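2''-aminoglycoside nucleotidyltransferase (Klebsiella pneumoniae, PDB 4WQK) confers resistance to kanamycin, gentamicin, tobramycin and related aminoglycosides by transferring a nucleotide to their 2''-hydroxyl group in a magnesium-dependent reaction. Local coordinates at residues Ala101-Gly106 with Ile129-Phe134; Asn124-Ile129 with Arg154-Ser159. One frame throughout, in Å; residues are numbered along the deposited sequence.

Contact 1 (Ala101-Gly106 with Ile129-Phe134)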
ATOM      1  N   ALA A 101       4.023  10.580   3.632  1.00 17.28           N
ATOM      2  CA  ALA A 101       4.805  11.803   3.309  1.00 20.01           C
ATOM      3  C   ALA A 101       4.785  12.048   1.828  1.00 19.55           C
ATOM      4  O   ALA A 101       5.015  11.126   1.040  1.00 21.67           O
ATOM      5  CB  ALA A 101       6.237  11.690   3.795  1.00 23.27           C
ATOM      6  N   GLU A 102       4.482  13.294   1.492  1.00 24.15           N
ATOM      7  CA  GLU A 102       4.521  13.806   0.113  1.00 20.62           C
ATOM      8  C   GLU A 102       3.358  13.282  -0.765  1.00 20.73           C
ATOM      9  O   GLU A 102       3.250  13.666  -1.935  1.00 20.64           O
ATOM     10  CB  GLU A 102       5.880  13.472  -0.559  1.00 24.71           C
ATOM     11  CG  GLU A 102       7.133  13.930   0.231  1.00 27.14           C
ATOM     12  CD  GLU A 102       8.443  13.648  -0.523  1.00 39.40           C
ATOM     13  OE1 GLU A 102       9.263  12.828  -0.041  1.00 49.00           O
ATOM     14  OE2 GLU A 102       8.645  14.234  -1.602  1.00 33.24           O
ATOM     15  N   ALA A 103       2.470  12.455  -0.218  1.00 18.06           N
ATOM     16  CA  ALA A 103       1.352  11.912  -1.002  1.00 19.28           C
ATOM     17  C   ALA A 103       0.163  12.879  -1.016  1.00 17.88           C
ATOM     18  O   ALA A 103       0.074  13.787  -0.169  1.00 19.42           O
ATOM     19  CB  ALA A 103       0.926  10.562  -0.422  1.00 18.80           C
ATOM     20  N   PRO A 104      -0.760  12.711  -1.961  1.00 17.02           N
ATOM     21  CA  PRO A 104      -1.976  13.528  -1.956  1.00 18.80           C
ATOM     22  C   PRO A 104      -2.784  13.313  -0.679  1.00 17.52           C
ATOM     23  O   PRO A 104      -2.828  12.169  -0.181  1.00 19.46           O
ATOM     24  CB  PRO A 104      -2.744  13.060  -3.200  1.00 19.35           C
ATOM     25  CG  PRO A 104      -1.694  12.463  -4.077  1.00 20.76           C
ATOM     26  CD  PRO A 104      -0.720  11.810  -3.135  1.00 18.91           C
ATOM     27  N   GLN A 105      -3.431  14.367  -0.182  1.00 16.52           N
ATOM     28  CA  GLN A 105      -4.260  14.242   1.038  1.00 17.34           C
ATOM     29  C   GLN A 105      -5.290  13.125   0.859  1.00 18.47           C
ATOM     30  O   GLN A 105      -5.835  12.951  -0.238  1.00 19.49           O
ATOM     31  CB  GLN A 105      -4.979  15.552   1.336  1.00 19.80           C
ATOM     32  CG  GLN A 105      -5.852  15.492   2.607  1.00 25.29           C
ATOM     33  CD  GLN A 105      -6.507  16.818   3.009  1.00 38.59           C
ATOM     34  OE1 GLN A 105      -6.600  17.763   2.220  1.00 36.49           O
ATOM     35  NE2 GLN A 105      -6.978  16.874   4.246  1.00 42.22           N
ATOM     36  N   GLY A 106      -5.572  12.388   1.930  1.00 14.93           N
ATOM     37  CA  GLY A 106      -6.560  11.311   1.847  1.00 16.00           C
ATOM     38  C   GLY A 106      -5.913   9.965   1.596  1.00 15.07           C
ATOM     39  O   GLY A 106      -6.611   8.981   1.273  1.00 16.14           O
ATOM     40  N   ILE A 129      -2.165   5.254  -4.490  1.00 14.68           N
ATOM     41  CA  ILE A 129      -1.695   4.115  -5.276  1.00 15.25           C
ATOM     42  C   ILE A 129      -1.082   4.603  -6.587  1.00 15.04           C
ATOM     43  O   ILE A 129       0.050   4.230  -6.984  1.00 16.97           O
ATOM     44  CB  ILE A 129      -2.856   3.136  -5.527  1.00 14.92           C
ATOM     45  CG1 ILE A 129      -3.278   2.496  -4.213  1.00 16.93           C
ATOM     46  CG2 ILE A 129      -2.504   2.077  -6.582  1.00 17.62           C
ATOM     47  CD1 ILE A 129      -4.618   1.724  -4.323  1.00 17.22           C
ATOM     48  N   ILE A 130      -1.790   5.496  -7.262  1.00 15.15           N
ATOM     49  CA  ILE A 130      -1.347   5.988  -8.562  1.00 15.88           C
ATOM     50  C   ILE A 130      -0.122   6.917  -8.406  1.00 15.43           C
ATOM     51  O   ILE A 130       0.819   6.851  -9.206  1.00 16.04           O
ATOM     52  CB  ILE A 130      -2.519   6.698  -9.256  1.00 17.21           C
ATOM     53  CG1 ILE A 130      -3.548   5.645  -9.637  1.00 19.12           C
ATOM     54  CG2 ILE A 130      -2.055   7.479 -10.498  1.00 21.17           C
ATOM     55  CD1 ILE A 130      -4.852   6.207 -10.047  1.00 25.79           C
ATOM     56  N   TRP A 131      -0.104   7.757  -7.365  1.00 15.84           N
ATOM     57  CA  TRP A 131       1.032   8.609  -7.081  1.00 14.70           C
ATOM     58  C   TRP A 131       2.350   7.817  -7.015  1.00 16.65           C
ATOM     59  O   TRP A 131       3.370   8.275  -7.519  1.00 17.98           O
ATOM     60  CB  TRP A 131       0.788   9.325  -5.755  1.00 16.02           C
ATOM     61  CG  TRP A 131       1.669  10.479  -5.409  1.00 17.91           C
ATOM     62  CD1 TRP A 131       2.711  10.480  -4.504  1.00 18.76           C
ATOM     63  CD2 TRP A 131       1.541  11.830  -5.873  1.00 16.75           C
ATOM     64  NE1 TRP A 131       3.229  11.746  -4.383  1.00 19.20           N
ATOM     65  CE2 TRP A 131       2.556  12.594  -5.235  1.00 18.00           C
ATOM     66  CE3 TRP A 131       0.692  12.477  -6.789  1.00 17.80           C
ATOM     67  CZ2 TRP A 131       2.704  13.959  -5.460  1.00 19.18           C
ATOM     68  CZ3 TRP A 131       0.844  13.811  -7.015  1.00 17.32           C
ATOM     69  CH2 TRP A 131       1.843  14.562  -6.343  1.00 18.65           C
ATOM     70  N   ASP A 132       2.322   6.642  -6.383  1.00 16.98           N
ATOM     71  CA  ASP A 132       3.553   5.849  -6.296  1.00 19.20           C
ATOM     72  C   ASP A 132       4.040   5.381  -7.643  1.00 19.97           C
ATOM     73  O   ASP A 132       5.250   5.219  -7.857  1.00 21.58           O
ATOM     74  CB  ASP A 132       3.354   4.633  -5.389  1.00 24.02           C
ATOM     75  CG  ASP A 132       3.998   4.832  -4.038  1.00 33.40           C
ATOM     76  OD1 ASP A 132       4.705   5.853  -3.862  1.00 32.20           O
ATOM     77  OD2 ASP A 132       3.774   4.000  -3.141  1.00 43.03           O
ATOM     78  N   TYR A 133       3.129   5.110  -8.582  1.00 19.52           N
ATOM     79  CA  TYR A 133       3.572   4.787  -9.924  1.00 20.42           C
ATOM     80  C   TYR A 133       4.290   5.960 -10.596  1.00 19.69           C
ATOM     81  O   TYR A 133       5.141   5.767 -11.445  1.00 21.97           O
ATOM     82  CB  TYR A 133       2.417   4.360 -10.838  1.00 19.34           C
ATOM     83  CG  TYR A 133       1.924   2.964 -10.568  1.00 18.16           C
ATOM     84  CD1 TYR A 133       2.566   1.857 -11.094  1.00 21.13           C
ATOM     85  CD2 TYR A 133       0.795   2.764  -9.788  1.00 21.40           C
ATOM     86  CE1 TYR A 133       2.084   0.553 -10.817  1.00 25.01           C
ATOM     87  CE2 TYR A 133       0.306   1.494  -9.519  1.00 25.87           C
ATOM     88  CZ  TYR A 133       0.954   0.403 -10.031  1.00 21.79           C
ATOM     89  OH  TYR A 133       0.435  -0.839  -9.725  1.00 25.54           O
ATOM     90  N   PHE A 134       3.956   7.190 -10.212  1.00 20.76           N
ATOM     91  CA  PHE A 134       4.644   8.326 -10.784  1.00 20.86           C
ATOM     92  C   PHE A 134       6.116   8.355 -10.356  1.00 19.25           C
ATOM     93  O   PHE A 134       7.000   8.658 -11.168  1.00 23.19           O
ATOM     94  CB  PHE A 134       3.952   9.652 -10.412  1.00 20.92           C
ATOM     95  CG  PHE A 134       2.523   9.755 -10.911  1.00 18.01           C
ATOM     96  CD1 PHE A 134       2.078   9.025 -12.017  1.00 23.44           C
ATOM     97  CD2 PHE A 134       1.641  10.620 -10.270  1.00 18.35           C
ATOM     98  CE1 PHE A 134       0.744   9.154 -12.463  1.00 22.53           C
ATOM     99  CE2 PHE A 134       0.310  10.746 -10.719  1.00 19.65           C
ATOM    100  CZ  PHE A 134      -0.112  10.029 -11.821  1.00 18.66           C
TER
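Glu102, Ala103 and Pro104 lie against the indole of Trp131, the one side chain of 129-134 that meets 101-106. The loop starts at Ala101, which binds kanamycin A and itself makes no contact with 129-134. At Glu102 it is the backbone that approaches: its carbonyl O comes to 3.1 Å from Trp131 NE1, placed obliquely to the indole. This O accepts a hydrogen bond from Arg175 NH1, while NE1 is hydrogen-bonded to the hydroxyl of Tyr135; the Glu102 carboxylate turns to Tyr176. Ala103 directs its methyl away from the helix and offers its backbone instead, with CA 4.2 Å from the centroid of the five-membered ring of Trp131, a CH-pi contact over the face. Pro104 follows on that same face. Its CD stands 3.6 Å from the centroid of the five-membered ring, only 17° off the normal, and makes the more centred CH-pi contact. The neighbouring Pro104 CG lies above the indole plane just beyond the CD2-CE3 side of the six-membered ring, 3.6 Å from Trp131 CE3. Trp131 can present its face in this way because CG is anti to the backbone N (chi1 -166°), which carries the indole out from the helix toward the loop. The loop connects strand 98-99 to strand 114-116 within the C-terminal domain. Helix 162-176 packs beside it, with Leu168 touching both Pro104 and Trp131 and Phe172 meeting the indole edge-to-face.

Contact 2 (Asn124-Ile129 with Arg154-Ser159); sequences NSWEAI and RLACTS
Helix 126-139 packs its first turn against the last turns of helix 147-160 in the mainly helical C-terminal domain, and Trp126 supplies most of the surface that 124-129 buries. The indole projects toward the partner helix and divides its benzo ring between two residues one turn apart, Ala156 and Ser159. Ser159 CB lies over one face, 3.7 Å from the centroid of the six-membered ring and 23° off its normal, a CH-pi contact; its closest ring atom is Trp126 CZ2, at 3.4 Å. Ala156 meets the other end of that ring obliquely, its CA 3.6 Å from Trp126 CZ3 and its methyl also against CZ3 and CE3. Deeper in, Ile129 CG2 touches Ala156 CB at 4.4 Å, one turn along from Trp126, and extends the apolar seam. The alanine, with no more than a methyl, lets Trp126 come right up to the backbone of helix 147-160. On that helix Ser159 OG, anti to the carbonyl carbon (chi1 -60°), turns back along its own helix and donates to Leu155 O at 3.0 Å. This carbonyl also takes the backbone N-H of Ser159, and the two donors reach it from opposite faces of its plane. The hydroxyl proton is thereby used within the helix, while CB, and OG beside it, lie against the indole. Trp126 is the first residue of its helix, directly after the N-cap Ser125, whose OG accepts from Ala128 N at 3.0 Å with an N-H...O angle of 161°. Arg35 of helix 28-36 makes a cation-pi contact with the indole, and Leu36 and Ile32 of the same helix touch Ser159 and Ile129, respectively.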
ATOM      1  N   ASN A 124      -4.943   2.010   1.072  1.00 13.04           N
ATOM      2  CA  ASN A 124      -4.588   3.347   0.640  1.00 13.68           C
ATOM      3  C   ASN A 124      -5.516   3.779  -0.503  1.00 14.03           C
ATOM      4  O   ASN A 124      -6.052   2.940  -1.248  1.00 14.64           O
ATOM      5  CB  ASN A 124      -3.122   3.384   0.202  1.00 15.39           C
ATOM      6  CG  ASN A 124      -2.197   3.221   1.372  1.00 16.75           C
ATOM      7  OD1 ASN A 124      -1.369   2.314   1.415  1.00 19.30           O
ATOM      8  ND2 ASN A 124      -2.350   4.098   2.363  1.00 16.00           N
ATOM      9  N   SER A 125      -5.671   5.079  -0.667  1.00 13.40           N
ATOM     10  CA  SER A 125      -6.552   5.627  -1.689  1.00 13.45           C
ATOM     11  C   SER A 125      -6.035   5.365  -3.110  1.00 14.29           C
ATOM     12  O   SER A 125      -4.844   5.112  -3.323  1.00 14.69           O
ATOM     13  CB  SER A 125      -6.698   7.118  -1.478  1.00 17.07           C
ATOM     14  OG  SER A 125      -5.431   7.736  -1.757  1.00 15.38           O
ATOM     15  N   TRP A 126      -6.949   5.385  -4.074  1.00 14.54           N
ATOM     16  CA  TRP A 126      -6.522   5.295  -5.469  1.00 15.15           C
ATOM     17  C   TRP A 126      -5.497   6.369  -5.782  1.00 14.93           C
ATOM     18  O   TRP A 126      -4.522   6.075  -6.503  1.00 15.43           O
ATOM     19  CB  TRP A 126      -7.705   5.438  -6.440  1.00 15.15           C
ATOM     20  CG  TRP A 126      -8.638   4.275  -6.515  1.00 16.74           C
ATOM     21  CD1 TRP A 126      -9.980   4.288  -6.238  1.00 20.36           C
ATOM     22  CD2 TRP A 126      -8.335   2.960  -6.986  1.00 14.81           C
ATOM     23  NE1 TRP A 126     -10.516   3.045  -6.485  1.00 21.03           N
ATOM     24  CE2 TRP A 126      -9.520   2.215  -6.942  1.00 16.05           C
ATOM     25  CE3 TRP A 126      -7.171   2.329  -7.430  1.00 16.11           C
ATOM     26  CZ2 TRP A 126      -9.573   0.863  -7.338  1.00 15.95           C
ATOM     27  CZ3 TRP A 126      -7.226   1.010  -7.821  1.00 17.60           C
ATOM     28  CH2 TRP A 126      -8.408   0.276  -7.734  1.00 18.05           C
ATOM     29  N   GLU A 127      -5.686   7.591  -5.290  1.00 15.66           N
ATOM     30  CA  GLU A 127      -4.725   8.655  -5.624  1.00 14.79           C
ATOM     31  C   GLU A 127      -3.332   8.314  -5.086  1.00 14.75           C
ATOM     32  O   GLU A 127      -2.332   8.559  -5.780  1.00 16.48           O
ATOM     33  CB  GLU A 127      -5.231   9.989  -5.053  1.00 15.46           C
ATOM     34  CG  GLU A 127      -6.460  10.509  -5.742  1.00 18.51           C
ATOM     35  CD  GLU A 127      -7.808   9.925  -5.188  1.00 24.53           C
ATOM     36  OE1 GLU A 127      -7.897   8.922  -4.398  1.00 27.89           O
ATOM     37  OE2 GLU A 127      -8.847  10.497  -5.578  1.00 30.36           O
ATOM     38  N   ALA A 128      -3.253   7.767  -3.870  1.00 14.20           N
ATOM     39  CA  ALA A 128      -1.968   7.350  -3.313  1.00 14.49           C
ATOM     40  C   ALA A 128      -1.336   6.212  -4.086  1.00 15.32           C
ATOM     41  O   ALA A 128      -0.116   6.192  -4.293  1.00 16.73           O
ATOM     42  CB  ALA A 128      -2.129   6.957  -1.817  1.00 16.40           C
ATOM     43  N   ILE A 129      -2.165   5.254  -4.490  1.00 14.68           N
ATOM     44  CA  ILE A 129      -1.695   4.115  -5.276  1.00 15.25           C
ATOM     45  C   ILE A 129      -1.082   4.603  -6.587  1.00 15.04           C
ATOM     46  O   ILE A 129       0.050   4.230  -6.984  1.00 16.97           O
ATOM     47  CB  ILE A 129      -2.856   3.136  -5.527  1.00 14.92           C
ATOM     48  CG1 ILE A 129      -3.278   2.496  -4.213  1.00 16.93           C
ATOM     49  CG2 ILE A 129      -2.504   2.077  -6.582  1.00 17.62           C
ATOM     50  CD1 ILE A 129      -4.618   1.724  -4.323  1.00 17.22           C
ATOM     51  N   ARG A 154      -2.780   0.610 -15.302  1.00 23.06           N
ATOM     52  CA  ARG A 154      -3.935   0.953 -16.119  1.00 24.64           C
ATOM     53  C   ARG A 154      -5.226   0.571 -15.415  1.00 20.96           C
ATOM     54  O   ARG A 154      -6.196   1.293 -15.539  1.00 21.45           O
ATOM     55  CB  ARG A 154      -3.884   0.320 -17.504  1.00 30.11           C
ATOM     56  CG  ARG A 154      -2.947   1.033 -18.447  1.00 34.84           C
ATOM     57  CD  ARG A 154      -3.109   0.377 -19.813  1.00 46.04           C
ATOM     58  NE  ARG A 154      -1.854   0.499 -20.589  1.00 57.91           N
ATOM     59  CZ  ARG A 154      -1.594   1.340 -21.594  1.00 66.05           C
ATOM     60  NH1 ARG A 154      -2.512   2.149 -22.063  1.00 68.87           N
ATOM     61  NH2 ARG A 154      -0.405   1.327 -22.157  1.00 67.75           N
ATOM     62  N   LEU A 155      -5.218  -0.504 -14.640  1.00 21.23           N
ATOM     63  CA  LEU A 155      -6.393  -0.865 -13.845  1.00 19.28           C
ATOM     64  C   LEU A 155      -6.742   0.189 -12.789  1.00 16.72           C
ATOM     65  O   LEU A 155      -7.907   0.579 -12.652  1.00 19.64           O
ATOM     66  CB  LEU A 155      -6.143  -2.201 -13.194  1.00 23.08           C
ATOM     67  CG  LEU A 155      -7.255  -2.845 -12.414  1.00 25.15           C
ATOM     68  CD1 LEU A 155      -8.570  -2.748 -13.218  1.00 24.84           C
ATOM     69  CD2 LEU A 155      -6.831  -4.295 -12.212  1.00 25.70           C
ATOM     70  N   ALA A 156      -5.763   0.672 -12.045  1.00 15.83           N
ATOM     71  CA  ALA A 156      -5.963   1.772 -11.106  1.00 17.35           C
ATOM     72  C   ALA A 156      -6.462   3.026 -11.840  1.00 15.76           C
ATOM     73  O   ALA A 156      -7.388   3.696 -11.382  1.00 16.06           O
ATOM     74  CB  ALA A 156      -4.671   2.049 -10.363  1.00 17.75           C
ATOM     75  N   CYS A 157      -5.900   3.303 -13.001  1.00 18.78           N
ATOM     76  CA  CYS A 157      -6.377   4.488 -13.704  0.57 18.35           C
ATOM     77  C   CYS A 157      -7.789   4.336 -14.249  1.00 16.72           C
ATOM     78  O   CYS A 157      -8.546   5.315 -14.227  1.00 18.02           O
ATOM     79  CB  CYS A 157      -5.460   4.861 -14.851  0.57 21.30           C
ATOM     80  SG  CYS A 157      -3.753   5.322 -14.381  0.57 19.54           S
ATOM     81  N   THR A 158      -8.184   3.143 -14.705  1.00 17.07           N
ATOM     82  CA  THR A 158      -9.563   2.927 -15.124  1.00 17.41           C
ATOM     83  C   THR A 158     -10.510   3.140 -13.922  1.00 16.40           C
ATOM     84  O   THR A 158     -11.614   3.698 -14.078  1.00 17.34           O
ATOM     85  CB  THR A 158      -9.740   1.530 -15.681  1.00 19.87           C
ATOM     86  OG1 THR A 158      -8.934   1.406 -16.854  1.00 22.72           O
ATOM     87  CG2 THR A 158     -11.165   1.251 -16.076  1.00 20.31           C
ATOM     88  N   SER A 159     -10.066   2.720 -12.741  1.00 15.31           N
ATOM     89  CA  SER A 159     -10.933   2.793 -11.564  1.00 15.01           C
ATOM     90  C   SER A 159     -11.090   4.237 -11.071  1.00 16.36           C
ATOM     91  O   SER A 159     -12.190   4.631 -10.655  1.00 20.71           O
ATOM     92  CB  SER A 159     -10.371   1.901 -10.455  1.00 17.50           C
ATOM     93  OG  SER A 159     -10.279   0.530 -10.869  1.00 16.97           O
TER

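From the N terminus, the chain first builds most of the nucleotidyltransferase sheet with its magnesium-binding aspartates, then enters the C-terminal domain, where both contacts form. Contact 1 opens in the loop after strand 98-99 and closes 22 intervening residues later on helix 126-139, enclosing hairpin 114-121. Contact 2 begins inside that span, at 124-129, and closes on helix 147-160, so the two loops cross. They share Ile129 and use successive parts of helix 126-139, which is thereby tied to the loop 101-106 by Trp131 and to helix 147-160 by Trp126. The contacts also touch directly, with Gly106 O against Ser125 CB and Ile130 CD1 against Ala156 O.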